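Local coordinates for protein possible metal-dependent hydrolase (Veillonella parvula, PDB 3RPC) that is probably a zinc-dependent hydrolase of the metallo-beta-lactamase superfamily, holding two zinc ions at one site, its substrate not established, at residues I123-T128 against M151-E156; V65-V70 against P91-N96; D159-Y164 against P184-M189. One frame throughout, in Å; residues are numbered along the deposited sequence.

Interaction 1 (I123-T128 against M151-E156); sequences ITLRKT and MGVIFE
Leu-125 and Phe-155 face each other as a non-hydrogen-bonded pair on the buried side of two antiparallel strands, 123-128 and 152-156. Leu-125 brings CD2 to Phe-155 CE1 at 3.8 Å, while Ile-123 CG2 sits at the edge of the same ring. Within its own strand, Val-153 lays CG1 over one face of the ring, toward the rim, and that methyl also meets Leu-125 CB across the contact. Phe-24 of strand 22-26 meets the Phe-155 ring from the other sheet, so this side is closely packed core.

The side carrying Thr-124, Arg-126 and Glu-156 is polar and partly exposed. Arg-126, extended from CG to NE, reaches diagonally across to Glu-156, the partner of Thr-124, and grips it side-on in a salt bridge: both NE and NH2 donate to OE1, each at 2.9 Å from that Glu-156 oxygen. The carboxylate stands almost upright to the guanidinium, the planes 83° apart; NE approaches OE1 from well above the carboxylate plane, whereas NH2 arrives on the syn side. Thr-124 CG2 covers one guanidinium face over its centre. Further along, Thr-128 CG2 touches Ile-154 CG1 at 3.7 Å. Helix 173-182 covers this face, Ala-178 on Thr-128 and Phe-182 on Ile-154, Arg-126 and Glu-156.

At the far end Lys-127 lays CG and CD against the selenium of Met-151, crossing it at about a right angle, and its NZ bonds Gln-95 O. Paired backbone bonds join Thr-124 with Glu-156, Arg-126 with Ile-154 and Thr-128 with Gly-152. This is an antiparallel pair within one sheet of the αββα sandwich that defines the metallo-beta-lactamase fold.

Interaction 2 (V65-V70 against P91-N96); sequences VTAVVV and PIFVQN
Val-68 and Ile-92 lie side by side and point the same way, on one face of a parallel strand pair, with Ile-92 CD1 3.6 Å from Val-68 CB. The isoleucine holds its neighbours with two branches. CG1 stands beside the backbone N (chi1 -42°), and chi2 of -61° swings CD1 to Val-68, while CG2, anti to that N, touches Val-70 CG2 at 3.7 Å.

On the opposite face Phe-93 turns its edge to strand 67-69. Ala-67 CB lies in the ring plane, 3.9 Å from Phe-93 CE2, and Val-68 O is also near that plane at the edge. Val-69 CG2 reaches Phe-93 CB, and Pro-91 CB meets Ala-67 CB.

Three backbone bonds fix the register: Val-68 N to Pro-91 O, Phe-93 N to Val-68 O at 2.7 Å, and Val-70 N to Phe-93 O. Beyond them the strands part, and one water bridges the gap, donating to Val-70 O and accepting from Gln-95 N, 2.8 Å from each of these two atoms.

The pair belongs to a beta-alpha-beta unit in which helix 80-85 links the strands. Strand 22-26 flanks 67-69 and strand 111-113 flanks 92-94; Phe-120 of strand 117-120 meets the Phe-93 ring edge-to-face, and Asn-96 caps helix 97-105 through Asp-99 N.

Interaction 3 (D159-Y164 against P184-M189); sequences DEPTVY and PNVIIM
Pro-161 opens the contact by setting its CB against Asn-185 CB at 3.9 Å and, slightly farther off, against Val-186 CG2. Its CA also lies near Asn-185 OD1, the atom that takes the next backbone N-H.

Thr-162 is held at both ends of its backbone. Its N donates to Asn-185 OD1 at 2.9 Å, in the plane of the amide and on a lone pair of that oxygen; CG of Asn-185 stands beside its own backbone N (chi1 -49°). Thr-162 O in turn accepts two bonds, from Asn-185 N and from Val-186 N, the second longer at 3.1 Å. Asn-185 thus clasps one residue with its main chain and its side chain together, just where the parallel pairing begins. The threonine methyl CG2 rests near Pro-184 CA.

Val-163 lies side by side with Val-186, pointing the same way, its CG2 4.1 Å from Val-186 CB. Its other methyl, CG1, is anti to the backbone N (chi1 179°) and touches Ile-188 CD1 at 3.8 Å, the two side chains crossing at a slant.

Tyr-164 lies side by side with Pro-184, its CB 3.5 Å from Pro-184 CB, and its ring runs on past Pro-184 CG and Ile-187 CG2, meeting both obliquely. Its backbone makes two bonds, N to Val-186 O and O to Ile-188 N, both 2.8 Å between the named atoms.

The strands belong to a beta-alpha-beta unit whose helix, 173-182, packs Leu-179 on Tyr-164, Pro-184 and Ile-187. Strand 152-156 runs antiparallel beside 163-165, with Ile-154 touching Thr-162 and Tyr-164, while strand 221-225 continues the parallel part of the sheet beyond 186-190.

Overall arrangement
From the N terminus the three contacts come in series, none nested or crossed. Interaction 2 closes first, around the loop holding His-72, His-74, Asp-76 and His-77 of the zinc sites. Interaction 1 closes next, its connection carrying His-132, and interaction 3 last, spanning Asp-168. Interactions 1 and 3 share one sheet: strands 152-156 and 163-165 are neighbours, joined by Phe-155 N to Val-163 O. Interaction 2 lies in the other sheet, about 18 Å from interaction 3 between centres, without touching it. Interaction 1 reaches across to interaction 2 through Lys-127 and Met-151, which both meet Gln-95, tying the sheets together near the zinc ions.

Interaction 1 (I123-T128 against M151-E156)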
loop_
_atom_site.group_PDB
_atom_site.type_symbol
_atom_site.label_atom_id
_atom_site.label_comp_id
_atom_site.label_asym_id
_atom_site.label_seq_id
_atom_site.Cartn_x
_atom_site.Cartn_y
_atom_site.Cartn_z
ATOM N N ILE A 123 -10.311 0.111 21.887
ATOM C CA ILE A 123 -10.254 0.818 20.613
ATOM C C ILE A 123 -9.421 0.026 19.628
ATOM O O ILE A 123 -8.308 -0.402 19.952
ATOM C CB ILE A 123 -9.621 2.206 20.782
ATOM C CG1 ILE A 123 -10.430 3.025 21.786
ATOM C CG2 ILE A 123 -9.519 2.927 19.424
ATOM C CD1 ILE A 123 -9.630 4.085 22.473
ATOM N N THR A 124 -9.954 -0.175 18.427
ATOM C CA THR A 124 -9.218 -0.883 17.391
ATOM C C THR A 124 -8.524 0.122 16.479
ATOM O O THR A 124 -9.157 1.050 15.972
ATOM C CB THR A 124 -10.150 -1.794 16.561
ATOM O OG1 THR A 124 -10.771 -2.749 17.435
ATOM C CG2 THR A 124 -9.359 -2.534 15.502
ATOM N N LEU A 125 -7.224 -0.056 16.293
ATOM C CA LEU A 125 -6.438 0.795 15.409
ATOM C C LEU A 125 -6.053 -0.027 14.196
ATOM O O LEU A 125 -5.403 -1.060 14.329
ATOM C CB LEU A 125 -5.162 1.296 16.098
ATOM C CG LEU A 125 -5.283 2.272 17.273
ATOM C CD1 LEU A 125 -5.630 1.543 18.560
ATOM C CD2 LEU A 125 -3.988 3.058 17.476
ATOM N N ARG A 126 -6.446 0.437 13.014
ATOM C CA ARG A 126 -6.164 -0.308 11.794
ATOM C C ARG A 126 -5.259 0.516 10.898
ATOM O O ARG A 126 -5.542 1.682 10.619
ATOM C CB ARG A 126 -7.451 -0.608 11.028
ATOM C CG ARG A 126 -8.561 -1.240 11.822
ATOM C CD ARG A 126 -9.703 -1.634 10.873
ATOM N NE ARG A 126 -10.831 -2.240 11.573
ATOM C CZ ARG A 126 -10.887 -3.516 11.937
ATOM N NH1 ARG A 126 -9.877 -4.333 11.666
ATOM N NH2 ARG A 126 -11.954 -3.978 12.579
ATOM N N LYS A 127 -4.176 -0.087 10.436
ATOM C CA LYS A 127 -3.267 0.617 9.549
ATOM C C LYS A 127 -3.850 0.757 8.158
ATOM O O LYS A 127 -4.375 -0.210 7.589
ATOM C CB LYS A 127 -1.909 -0.081 9.481
ATOM C CG LYS A 127 -0.945 0.602 8.513
ATOM C CD LYS A 127 0.491 0.148 8.698
ATOM C CE LYS A 127 0.697 -1.273 8.225
ATOM N NZ LYS A 127 2.068 -1.755 8.549
ATOM N N THR A 128 -3.755 1.955 7.603
ATOM C CA THR A 128 -4.170 2.173 6.218
ATOM C C THR A 128 -2.947 2.519 5.376
ATOM O O THR A 128 -1.927 3.007 5.896
ATOM C CB THR A 128 -5.225 3.292 6.100
ATOM O OG1 THR A 128 -4.666 4.538 6.537
ATOM C CG2 THR A 128 -6.450 2.969 6.953
HETATM N N MSE A 151 1.821 5.773 7.141
HETATM C CA MSE A 151 0.509 5.151 7.247
HETATM C C MSE A 151 -0.577 6.164 7.589
HETATM O O MSE A 151 -0.295 7.283 8.047
HETATM C CB MSE A 151 0.513 4.054 8.326
HETATM C CG MSE A 151 0.596 4.581 9.749
HETATM SE SE MSE A 151 0.393 3.139 11.045
HETATM C CE MSE A 151 0.888 4.160 12.648
ATOM N N GLY A 152 -1.818 5.758 7.356
ATOM C CA GLY A 152 -2.952 6.353 8.031
ATOM C C GLY A 152 -3.440 5.360 9.074
ATOM O O GLY A 152 -2.923 4.237 9.174
ATOM N N VAL A 153 -4.411 5.777 9.880
ATOM C CA VAL A 153 -4.962 4.916 10.918
ATOM C C VAL A 153 -6.475 5.084 10.973
ATOM O O VAL A 153 -6.991 6.204 10.966
ATOM C CB VAL A 153 -4.370 5.252 12.307
ATOM C CG1 VAL A 153 -4.897 4.274 13.355
ATOM C CG2 VAL A 153 -2.850 5.227 12.251
ATOM N N ILE A 154 -7.179 3.957 11.001
ATOM C CA ILE A 154 -8.608 3.925 11.285
ATOM C C ILE A 154 -8.790 3.591 12.770
ATOM O O ILE A 154 -8.213 2.619 13.262
ATOM C CB ILE A 154 -9.313 2.860 10.404
ATOM C CG1 ILE A 154 -9.514 3.396 8.978
ATOM C CG2 ILE A 154 -10.642 2.437 11.014
ATOM C CD1 ILE A 154 -10.645 4.404 8.851
ATOM N N PHE A 155 -9.530 4.430 13.492
ATOM C CA PHE A 155 -9.849 4.157 14.900
ATOM C C PHE A 155 -11.326 3.760 15.001
ATOM O O PHE A 155 -12.203 4.507 14.565
ATOM C CB PHE A 155 -9.628 5.390 15.794
ATOM C CG PHE A 155 -8.224 5.939 15.779
ATOM C CD1 PHE A 155 -7.359 5.698 16.840
ATOM C CD2 PHE A 155 -7.780 6.728 14.732
ATOM C CE1 PHE A 155 -6.078 6.228 16.848
ATOM C CE2 PHE A 155 -6.494 7.262 14.732
ATOM C CZ PHE A 155 -5.639 7.005 15.787
ATOM N N GLU A 156 -11.595 2.587 15.566
ATOM C CA GLU A 156 -12.960 2.114 15.772
ATOM C C GLU A 156 -13.185 1.797 17.242
ATOM O O GLU A 156 -12.281 1.315 17.918
ATOM C CB GLU A 156 -13.219 0.852 14.957
ATOM C CG GLU A 156 -13.163 1.066 13.465
ATOM C CD GLU A 156 -13.288 -0.232 12.692
ATOM O OE1 GLU A 156 -12.965 -1.298 13.259
ATOM O OE2 GLU A 156 -13.716 -0.190 11.525
#

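Interaction 2 (V65-V70 against P91-N96)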
loop_
_atom_site.group_PDB
_atom_site.type_symbol
_atom_site.label_atom_id
_atom_site.label_comp_id
_atom_site.label_asym_id
_atom_site.label_seq_id
_atom_site.Cartn_x
_atom_site.Cartn_y
_atom_site.Cartn_z
ATOM N N VAL A 65 -2.544 12.374 28.136
ATOM C CA VAL A 65 -2.164 11.476 27.043
ATOM C C VAL A 65 -2.013 10.035 27.542
ATOM O O VAL A 65 -1.311 9.782 28.529
ATOM C CB VAL A 65 -0.876 11.965 26.342
ATOM C CG1 VAL A 65 -0.398 10.954 25.310
ATOM C CG2 VAL A 65 -1.113 13.320 25.685
ATOM N N THR A 66 -2.689 9.107 26.859
ATOM C CA THR A 66 -2.704 7.679 27.178
ATOM C C THR A 66 -1.747 6.901 26.284
ATOM O O THR A 66 -1.208 5.862 26.677
ATOM C CB THR A 66 -4.098 7.061 26.904
ATOM O OG1 THR A 66 -5.131 7.956 27.328
ATOM C CG2 THR A 66 -4.242 5.725 27.625
ATOM N N ALA A 67 -1.580 7.380 25.055
ATOM C CA ALA A 67 -0.743 6.690 24.080
ATOM C C ALA A 67 -0.379 7.660 22.981
ATOM O O ALA A 67 -0.988 8.720 22.863
ATOM C CB ALA A 67 -1.465 5.477 23.502
ATOM N N VAL A 68 0.634 7.304 22.205
ATOM C CA VAL A 68 1.068 8.139 21.095
ATOM C C VAL A 68 0.938 7.332 19.807
ATOM O O VAL A 68 1.187 6.128 19.789
ATOM C CB VAL A 68 2.532 8.578 21.288
ATOM C CG1 VAL A 68 2.941 9.565 20.220
ATOM C CG2 VAL A 68 2.724 9.211 22.660
ATOM N N VAL A 69 0.514 8.000 18.739
ATOM C CA VAL A 69 0.450 7.379 17.415
ATOM C C VAL A 69 1.382 8.171 16.518
ATOM O O VAL A 69 1.241 9.381 16.396
ATOM C CB VAL A 69 -0.975 7.431 16.828
ATOM C CG1 VAL A 69 -0.980 6.963 15.364
ATOM C CG2 VAL A 69 -1.916 6.584 17.668
ATOM N N VAL A 70 2.346 7.483 15.918
ATOM C CA VAL A 70 3.336 8.116 15.061
ATOM C C VAL A 70 3.208 7.491 13.676
ATOM O O VAL A 70 3.609 6.343 13.462
ATOM C CB VAL A 70 4.756 7.900 15.628
ATOM C CG1 VAL A 70 5.794 8.620 14.786
ATOM C CG2 VAL A 70 4.821 8.389 17.079
ATOM N N PRO A 91 2.689 3.922 25.648
ATOM C CA PRO A 91 2.649 3.121 24.418
ATOM C C PRO A 91 2.752 4.023 23.185
ATOM O O PRO A 91 2.048 5.030 23.099
ATOM C CB PRO A 91 1.265 2.463 24.469
ATOM C CG PRO A 91 0.902 2.475 25.924
ATOM C CD PRO A 91 1.475 3.751 26.460
ATOM N N ILE A 92 3.625 3.652 22.251
ATOM C CA ILE A 92 3.805 4.375 20.995
ATOM C C ILE A 92 3.446 3.432 19.859
ATOM O O ILE A 92 4.055 2.379 19.721
ATOM C CB ILE A 92 5.272 4.807 20.792
ATOM C CG1 ILE A 92 5.882 5.350 22.096
ATOM C CG2 ILE A 92 5.388 5.806 19.640
ATOM C CD1 ILE A 92 5.185 6.595 22.657
ATOM N N PHE A 93 2.472 3.820 19.042
ATOM C CA PHE A 93 2.037 2.998 17.921
ATOM C C PHE A 93 2.739 3.491 16.670
ATOM O O PHE A 93 2.757 4.687 16.403
ATOM C CB PHE A 93 0.517 3.102 17.760
ATOM C CG PHE A 93 -0.239 2.416 18.864
ATOM C CD1 PHE A 93 -0.535 1.069 18.777
ATOM C CD2 PHE A 93 -0.652 3.123 19.981
ATOM C CE1 PHE A 93 -1.216 0.423 19.797
ATOM C CE2 PHE A 93 -1.339 2.484 21.010
ATOM C CZ PHE A 93 -1.626 1.135 20.911
ATOM N N VAL A 94 3.329 2.567 15.922
ATOM C CA VAL A 94 4.133 2.915 14.757
ATOM C C VAL A 94 3.777 2.026 13.565
ATOM O O VAL A 94 3.031 1.059 13.705
ATOM C CB VAL A 94 5.644 2.796 15.067
ATOM C CG1 VAL A 94 6.025 3.702 16.239
ATOM C CG2 VAL A 94 6.029 1.338 15.353
ATOM N N GLN A 95 4.291 2.372 12.386
ATOM C CA GLN A 95 3.867 1.707 11.143
ATOM C C GLN A 95 4.658 0.469 10.738
ATOM O O GLN A 95 4.164 -0.358 9.978
ATOM C CB GLN A 95 3.895 2.704 9.968
ATOM C CG GLN A 95 5.299 3.064 9.527
ATOM C CD GLN A 95 5.341 4.039 8.360
ATOM O OE1 GLN A 95 4.452 4.056 7.503
ATOM N NE2 GLN A 95 6.394 4.840 8.313
ATOM N N ASN A 96 5.885 0.334 11.229
ATOM C CA ASN A 96 6.754 -0.724 10.738
ATOM C C ASN A 96 7.936 -0.939 11.679
ATOM O O ASN A 96 8.105 -0.205 12.656
ATOM C CB ASN A 96 7.211 -0.452 9.293
ATOM C CG ASN A 96 8.066 0.801 9.157
ATOM O OD1 ASN A 96 8.676 1.266 10.120
ATOM N ND2 ASN A 96 8.104 1.364 7.949
HETATM O O HOH W 1 5.686 4.824 12.481
#

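Interaction 3 (D159-Y164 against P184-M189)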
loop_
_atom_site.group_PDB
_atom_site.type_symbol
_atom_site.label_atom_id
_atom_site.label_comp_id
_atom_site.label_asym_id
_atom_site.label_seq_id
_atom_site.Cartn_x
_atom_site.Cartn_y
_atom_site.Cartn_z
ATOM N N ASP A 159 -19.954 2.279 19.691
ATOM C CA ASP A 159 -20.820 3.445 19.857
ATOM C C ASP A 159 -20.084 4.762 19.671
ATOM O O ASP A 159 -20.567 5.815 20.093
ATOM C CB ASP A 159 -21.490 3.415 21.229
ATOM C CG ASP A 159 -22.221 2.118 21.484
ATOM O OD1 ASP A 159 -22.976 1.676 20.590
ATOM O OD2 ASP A 159 -22.028 1.532 22.567
ATOM N N GLU A 160 -18.921 4.698 19.030
ATOM C CA GLU A 160 -18.136 5.893 18.766
ATOM C C GLU A 160 -18.010 6.082 17.260
ATOM O O GLU A 160 -18.064 5.113 16.507
ATOM C CB GLU A 160 -16.738 5.758 19.378
ATOM C CG GLU A 160 -16.713 5.501 20.881
ATOM C CD GLU A 160 -17.274 6.670 21.659
ATOM O OE1 GLU A 160 -17.354 7.779 21.085
ATOM O OE2 GLU A 160 -17.646 6.483 22.838
ATOM N N PRO A 161 -17.830 7.333 16.811
ATOM C CA PRO A 161 -17.581 7.542 15.384
ATOM C C PRO A 161 -16.285 6.864 14.983
ATOM O O PRO A 161 -15.309 6.901 15.727
ATOM C CB PRO A 161 -17.435 9.069 15.267
ATOM C CG PRO A 161 -17.047 9.523 16.650
ATOM C CD PRO A 161 -17.775 8.590 17.584
ATOM N N THR A 162 -16.283 6.231 13.818
ATOM C CA THR A 162 -15.053 5.713 13.261
ATOM C C THR A 162 -14.267 6.892 12.713
ATOM O O THR A 162 -14.804 7.709 11.969
ATOM C CB THR A 162 -15.345 4.707 12.154
ATOM O OG1 THR A 162 -15.948 3.547 12.737
ATOM C CG2 THR A 162 -14.060 4.312 11.431
ATOM N N VAL A 163 -13.005 6.985 13.113
ATOM C CA VAL A 163 -12.148 8.102 12.743
ATOM C C VAL A 163 -11.052 7.636 11.792
ATOM O O VAL A 163 -10.329 6.685 12.088
ATOM C CB VAL A 163 -11.496 8.727 13.991
ATOM C CG1 VAL A 163 -10.590 9.880 13.604
ATOM C CG2 VAL A 163 -12.569 9.181 14.977
ATOM N N TYR A 164 -10.925 8.320 10.651
ATOM C CA TYR A 164 -9.891 8.000 9.668
ATOM C C TYR A 164 -8.850 9.106 9.684
ATOM O O TYR A 164 -9.105 10.213 9.205
ATOM C CB TYR A 164 -10.514 7.876 8.267
ATOM C CG TYR A 164 -9.573 7.495 7.138
ATOM C CD1 TYR A 164 -8.305 6.957 7.377
ATOM C CD2 TYR A 164 -9.961 7.682 5.815
ATOM C CE1 TYR A 164 -7.459 6.604 6.313
ATOM C CE2 TYR A 164 -9.133 7.348 4.773
ATOM C CZ TYR A 164 -7.886 6.819 5.013
ATOM O OH TYR A 164 -7.086 6.493 3.929
ATOM N N PRO A 184 -15.599 5.635 7.468
ATOM C CA PRO A 184 -15.353 6.557 8.583
ATOM C C PRO A 184 -16.369 7.693 8.677
ATOM O O PRO A 184 -16.822 8.229 7.653
ATOM C CB PRO A 184 -13.951 7.108 8.292
ATOM C CG PRO A 184 -13.756 6.904 6.809
ATOM C CD PRO A 184 -14.508 5.642 6.477
ATOM N N ASN A 185 -16.705 8.046 9.914
ATOM C CA ASN A 185 -17.630 9.133 10.210
ATOM C C ASN A 185 -16.907 10.458 10.412
ATOM O O ASN A 185 -17.516 11.522 10.305
ATOM C CB ASN A 185 -18.442 8.788 11.461
ATOM C CG ASN A 185 -19.039 7.399 11.393
ATOM O OD1 ASN A 185 -18.625 6.503 12.121
ATOM N ND2 ASN A 185 -20.002 7.205 10.498
ATOM N N VAL A 186 -15.612 10.378 10.720
ATOM C CA VAL A 186 -14.756 11.552 10.898
ATOM C C VAL A 186 -13.487 11.312 10.102
ATOM O O VAL A 186 -12.893 10.235 10.205
ATOM C CB VAL A 186 -14.392 11.765 12.383
ATOM C CG1 VAL A 186 -13.447 12.969 12.555
ATOM C CG2 VAL A 186 -15.653 11.948 13.211
ATOM N N ILE A 187 -13.080 12.288 9.296
ATOM C CA ILE A 187 -11.929 12.108 8.419
ATOM C C ILE A 187 -10.958 13.263 8.597
ATOM O O ILE A 187 -11.284 14.405 8.270
ATOM C CB ILE A 187 -12.385 12.004 6.945
ATOM C CG1 ILE A 187 -13.406 10.863 6.807
ATOM C CG2 ILE A 187 -11.186 11.812 6.009
ATOM C CD1 ILE A 187 -14.054 10.779 5.416
ATOM N N ILE A 188 -9.780 12.968 9.138
ATOM C CA ILE A 188 -8.777 13.987 9.421
ATOM C C ILE A 188 -7.745 13.935 8.295
ATOM O O ILE A 188 -7.069 12.918 8.119
ATOM C CB ILE A 188 -8.102 13.732 10.787
ATOM C CG1 ILE A 188 -9.150 13.722 11.901
ATOM C CG2 ILE A 188 -7.050 14.787 11.071
ATOM C CD1 ILE A 188 -8.628 13.163 13.219
HETATM N N MSE A 189 -7.647 15.027 7.533
HETATM C CA MSE A 189 -6.859 15.077 6.301
HETATM C C MSE A 189 -5.735 16.095 6.380
HETATM O O MSE A 189 -5.928 17.195 6.908
HETATM C CB MSE A 189 -7.753 15.501 5.133
HETATM C CG MSE A 189 -9.041 14.722 4.974
HETATM SE SE MSE A 189 -10.096 15.513 3.529
HETATM C CE MSE A 189 -8.852 15.273 2.037
#